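Putative phophotriesterase (Proteus mirabilis, PDB 3RHG) probably hydrolyses ester bonds with a pair of divalent metal ions, zinc in this crystal, as a member of the phosphotriesterase family of metal-dependent hydrolases. Local coordinates at residues A[52-55]-A[56-60]; A[323-326]-A[327-331]. One frame throughout, in Å; residues are numbered along the deposited sequence. Where two conformers were deposited one is given.

Contact 1. Residues A[52-55]-A[56-60]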
loop_
_atom_site.group_PDB
_atom_site.type_symbol
_atom_site.label_atom_id
_atom_site.label_comp_id
_atom_site.label_asym_id
_atom_site.label_seq_id
_atom_site.Cartn_x
_atom_site.Cartn_y
_atom_site.Cartn_z
ATOM N N ALA A 52 -0.707 3.598 -14.255
ATOM C CA ALA A 52 -0.283 2.520 -13.368
ATOM C C ALA A 52 1.245 2.427 -13.285
ATOM O O ALA A 52 1.800 2.079 -12.236
ATOM C CB ALA A 52 -0.867 1.201 -13.834
ATOM N N ASP A 53 1.907 2.767 -14.391
ATOM C CA ASP A 53 3.357 2.628 -14.530
ATOM C C ASP A 53 4.192 3.547 -13.629
ATOM O O ASP A 53 5.405 3.348 -13.491
ATOM C CB ASP A 53 3.755 2.848 -15.991
ATOM C CG ASP A 53 3.023 1.923 -16.928
ATOM O OD1 ASP A 53 3.623 0.899 -17.321
ATOM O OD2 ASP A 53 1.841 2.209 -17.251
ATOM N N ILE A 54 3.564 4.551 -13.015
ATOM C CA ILE A 54 4.311 5.425 -12.107
ATOM C C ILE A 54 3.735 5.441 -10.692
ATOM O O ILE A 54 4.102 6.279 -9.877
ATOM C CB ILE A 54 4.533 6.863 -12.657
ATOM C CG1 ILE A 54 3.219 7.601 -12.932
ATOM C CG2 ILE A 54 5.427 6.838 -13.892
ATOM C CD1 ILE A 54 3.448 9.104 -13.133
ATOM N N GLN A 55 2.845 4.500 -10.391
ATOM C CA GLN A 55 2.384 4.340 -9.003
ATOM C C GLN A 55 3.557 4.170 -8.038
ATOM O O GLN A 55 3.526 4.667 -6.906
ATOM C CB GLN A 55 1.449 3.134 -8.872
ATOM C CG GLN A 55 0.072 3.370 -9.448
ATOM C CD GLN A 55 -0.806 4.264 -8.571
ATOM O OE1 GLN A 55 -0.420 4.673 -7.467
ATOM N NE2 GLN A 55 -2.000 4.557 -9.060
ATOM N N TRP A 56 4.571 3.428 -8.479
ATOM C CA TRP A 56 5.743 3.154 -7.653
ATOM C C TRP A 56 6.266 4.450 -7.026
ATOM O O TRP A 56 6.720 4.458 -5.875
ATOM C CB TRP A 56 6.853 2.458 -8.470
ATOM C CG TRP A 56 7.393 3.285 -9.632
ATOM C CD1 TRP A 56 7.030 3.194 -10.945
ATOM C CD2 TRP A 56 8.404 4.307 -9.572
ATOM N NE1 TRP A 56 7.732 4.105 -11.705
ATOM C CE2 TRP A 56 8.584 4.796 -10.888
ATOM C CE3 TRP A 56 9.177 4.854 -8.534
ATOM C CZ2 TRP A 56 9.498 5.805 -11.192
ATOM C CZ3 TRP A 56 10.089 5.860 -8.843
ATOM C CH2 TRP A 56 10.232 6.326 -10.158
ATOM N N GLY A 57 6.183 5.539 -7.783
ATOM C CA GLY A 57 6.723 6.826 -7.353
ATOM C C GLY A 57 5.689 7.765 -6.755
ATOM O O GLY A 57 5.984 8.489 -5.791
ATOM N N LEU A 58 4.489 7.787 -7.342
ATOM C CA LEU A 58 3.450 8.698 -6.885
ATOM C C LEU A 58 3.016 8.360 -5.459
ATOM O O LEU A 58 2.518 9.217 -4.735
ATOM C CB LEU A 58 2.238 8.657 -7.822
ATOM C CG LEU A 58 2.474 9.235 -9.225
ATOM C CD1 LEU A 58 1.241 9.021 -10.108
ATOM C CD2 LEU A 58 2.861 10.719 -9.160
ATOM N N LYS A 59 3.195 7.107 -5.049
ATOM C CA LYS A 59 2.848 6.689 -3.694
ATOM C C LYS A 59 3.764 7.286 -2.628
ATOM O O LYS A 59 3.475 7.161 -1.431
ATOM C CB LYS A 59 2.823 5.162 -3.571
ATOM C CG LYS A 59 1.533 4.536 -4.085
ATOM C CD LYS A 59 1.495 3.033 -3.830
ATOM C CE LYS A 59 0.242 2.413 -4.440
ATOM N NZ LYS A 59 -1.014 3.077 -3.982
ATOM N N TYR A 60 4.848 7.941 -3.063
ATOM C CA TYR A 60 5.816 8.581 -2.150
ATOM C C TYR A 60 5.979 10.081 -2.394
ATOM O O TYR A 60 6.412 10.808 -1.510
ATOM C CB TYR A 60 7.169 7.804 -2.092
ATOM C CG TYR A 60 6.873 6.463 -1.505
ATOM C CD1 TYR A 60 6.787 6.290 -0.115
ATOM C CD2 TYR A 60 6.496 5.406 -2.321
ATOM C CE1 TYR A 60 6.408 5.069 0.432
ATOM C CE2 TYR A 60 6.109 4.189 -1.776
ATOM C CZ TYR A 60 6.060 4.031 -0.410
ATOM O OH TYR A 60 5.642 2.828 0.113
HETATM O O HOH W 1 4.127 1.461 -10.714
HETATM O O HOH W 2 -1.731 5.602 -5.271
#
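Ile54 O takes two backbone bonds at the start of the short helix 55-58, a nearly straight one from Leu58 N at 3.0 Å (167° at the hydrogen) and a more bent one from Gly57 N, which stands above the carbonyl plane, while Lys59 N binds Gln55 O one residue further on. Ile54, at the N-cap, has no polar side chain to offer the first turn. A water does part of that work, donating to Ala52 O and accepting from Trp56 N at 3.0 Å. The branched apolar chains of Ile54 and Leu58 meet, with Ile54 CG1 3.7 Å from Leu58 CD1; both are buried. Trp56 turns its indole back over the preceding turn: chi1 of 62° sets CG between the backbone N and the carbonyl carbon, so that one ring face lies against Ile54 C and the CD1 edge comes 3.0 Å from Asp53 O. The six-membered end of the ring lies close beside Gly57, whose lack of a side chain leaves it that place. Gln55, bent at chi2, brings OE1 near the end of Lys59, 3.8 Å from CE. In the lysine conformer described here, a water donates to Gln55 OE1 and accepts from Lys59 NZ, which also binds Asp258 O. Gln55 NE2 binds the backbone oxygens of Asn304 and Gln299. The second subunit packs on Gln55 and Trp56. With both ends of its amide engaged, Gln55 is probably held in one orientation and ties the turn to Gln299 and Asn304 beside the subunit interface.

Contact 2. Residues A[323-326]-A[327-331]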
loop_
_atom_site.group_PDB
_atom_site.type_symbol
_atom_site.label_atom_id
_atom_site.label_comp_id
_atom_site.label_asym_id
_atom_site.label_seq_id
_atom_site.Cartn_x
_atom_site.Cartn_y
_atom_site.Cartn_z
ATOM N N ARG A 323 -13.249 -9.691 10.253
ATOM C CA ARG A 323 -12.818 -9.239 11.575
ATOM C C ARG A 323 -13.912 -9.492 12.638
ATOM O O ARG A 323 -13.717 -9.217 13.831
ATOM C CB ARG A 323 -12.390 -7.761 11.495
ATOM C CG ARG A 323 -12.191 -7.023 12.823
ATOM C CD ARG A 323 -11.168 -7.687 13.746
ATOM N NE ARG A 323 -10.943 -6.836 14.919
ATOM C CZ ARG A 323 -11.796 -6.713 15.931
ATOM N NH1 ARG A 323 -12.922 -7.423 15.956
ATOM N NH2 ARG A 323 -11.515 -5.905 16.940
ATOM N N GLY A 324 -15.055 -10.026 12.211
ATOM C CA GLY A 324 -16.084 -10.478 13.172
ATOM C C GLY A 324 -17.166 -9.469 13.534
ATOM O O GLY A 324 -17.938 -9.677 14.481
ATOM N N ILE A 325 -17.235 -8.370 12.792
ATOM C CA ILE A 325 -18.274 -7.366 13.032
ATOM C C ILE A 325 -19.606 -7.842 12.456
ATOM O O ILE A 325 -19.649 -8.427 11.358
ATOM C CB ILE A 325 -17.884 -6.010 12.412
ATOM C CG1 ILE A 325 -16.564 -5.516 13.023
ATOM C CG2 ILE A 325 -18.979 -4.974 12.617
ATOM C CD1 ILE A 325 -16.606 -5.291 14.528
ATOM N N ASP A 326 -20.681 -7.610 13.209
ATOM C CA ASP A 326 -22.022 -8.088 12.856
ATOM C C ASP A 326 -22.510 -7.495 11.527
ATOM O O ASP A 326 -22.313 -6.307 11.251
ATOM C CB ASP A 326 -22.996 -7.727 13.979
ATOM C CG ASP A 326 -24.260 -8.594 13.978
ATOM O OD1 ASP A 326 -24.889 -8.785 12.909
ATOM O OD2 ASP A 326 -24.633 -9.072 15.067
ATOM N N LYS A 327 -23.142 -8.305 10.716
ATOM C CA LYS A 327 -23.662 -7.874 9.461
ATOM C C LYS A 327 -24.641 -6.729 9.611
ATOM O O LYS A 327 -24.704 -5.885 8.784
ATOM C CB LYS A 327 -24.313 -9.045 8.735
ATOM C CG LYS A 327 -25.238 -8.650 7.628
ATOM C CD LYS A 327 -25.620 -9.826 6.764
ATOM C CE LYS A 327 -26.714 -9.474 5.802
ATOM N NZ LYS A 327 -26.188 -8.773 4.633
ATOM N N THR A 328 -25.416 -6.721 10.673
ATOM C CA THR A 328 -26.410 -5.671 10.870
ATOM C C THR A 328 -25.753 -4.301 10.974
ATOM O O THR A 328 -26.292 -3.305 10.482
ATOM C CB THR A 328 -27.316 -5.933 12.097
ATOM O OG1 THR A 328 -26.514 -6.069 13.278
ATOM C CG2 THR A 328 -28.103 -7.206 11.903
ATOM N N ILE A 329 -24.571 -4.260 11.583
ATOM C CA ILE A 329 -23.849 -3.005 11.737
ATOM C C ILE A 329 -23.171 -2.668 10.420
ATOM O O ILE A 329 -23.212 -1.522 9.964
ATOM C CB ILE A 329 -22.813 -3.072 12.897
ATOM C CG1 ILE A 329 -23.544 -3.297 14.234
ATOM C CG2 ILE A 329 -21.966 -1.800 12.931
ATOM C CD1 ILE A 329 -22.640 -3.620 15.445
ATOM N N ILE A 330 -22.572 -3.672 9.789
ATOM C CA ILE A 330 -21.890 -3.463 8.507
ATOM C C ILE A 330 -22.835 -2.866 7.459
ATOM O O ILE A 330 -22.477 -1.931 6.727
ATOM C CB ILE A 330 -21.256 -4.776 7.987
ATOM C CG1 ILE A 330 -20.075 -5.164 8.891
ATOM C CG2 ILE A 330 -20.843 -4.637 6.520
ATOM C CD1 ILE A 330 -19.413 -6.499 8.564
ATOM N N ASP A 331 -24.056 -3.378 7.407
ATOM C CA ASP A 331 -25.056 -2.896 6.442
ATOM C C ASP A 331 -25.431 -1.423 6.674
ATOM O O ASP A 331 -25.819 -0.712 5.743
ATOM C CB ASP A 331 -26.316 -3.786 6.465
ATOM C CG ASP A 331 -26.067 -5.185 5.888
ATOM O OD1 ASP A 331 -26.942 -6.074 6.048
ATOM O OD2 ASP A 331 -25.003 -5.407 5.276
#
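Asp326 reaches forward over the first turn of helix 327-333 and meets Thr328 with its carboxylate. Starting from CB, which lies 3.3 Å from Lys327 N, the side chain extends away from its own backbone N (chi1 -159°), a torsion that carries CG alongside the carbonyl carbon and toward the opening turn. CG comes within 3.5 Å of Thr328 OG1. At the tip, OD1 accepts from Thr328 N at 3.1 Å in a nearly straight bond (171°), with the donor on the anti side of the oxygen and 31° out of the carboxylate plane. Thr328 OG1 adds a weak bond to the same atom, Asp326 OD1, at 3.2 Å. OD2 keeps farther off, 4.0 Å from that hydroxyl. This is helix N-capping: a short acidic side chain answers an amide that has no carbonyl of a preceding turn to bind, and its negative charge probably also suits the positive end of the helix dipole. The chain arrives from helix 311-322 through a Schellman motif, in which Gly324 takes the positive phi that glycine, having no CB, adopts readily. Asp326 O then receives Ile330 N in the carbonyl plane, at 3.0 Å, and a weaker bond from Ile329 N. On the buried side, Ile325 CG2 packs 3.9 Å from Ile330 CG1, an apolar pair whose members also touch helices 270-282 and 311-322 respectively. On the exposed side Lys327, the first helical residue, reaches one turn along to Asp331, where NZ makes a salt bridge with the carboxylate, its hydrogen bond using the syn lone pair of OD1.

From the N terminus the chain runs through strand 19-24, the first of the eight parallel strands of the barrel, and then into a long excursion in which contact 1 turns residues 52-60 through the short helix 55-58. The remaining barrel strands follow, ending with 289-291. Only after helix 311-322 does contact 2 form, turning the chain into helix 327-333. The two are therefore in series, neither nested nor crossed, and each closes a local turn. The centres of contact 1 and contact 2 lie about 34 Å apart, and the nearest atoms of contact 1 and contact 2 about 22 Å apart. Contact 1 joins a peripheral loop to the subunit interface, whereas contact 2 links late helices to helix 270-282.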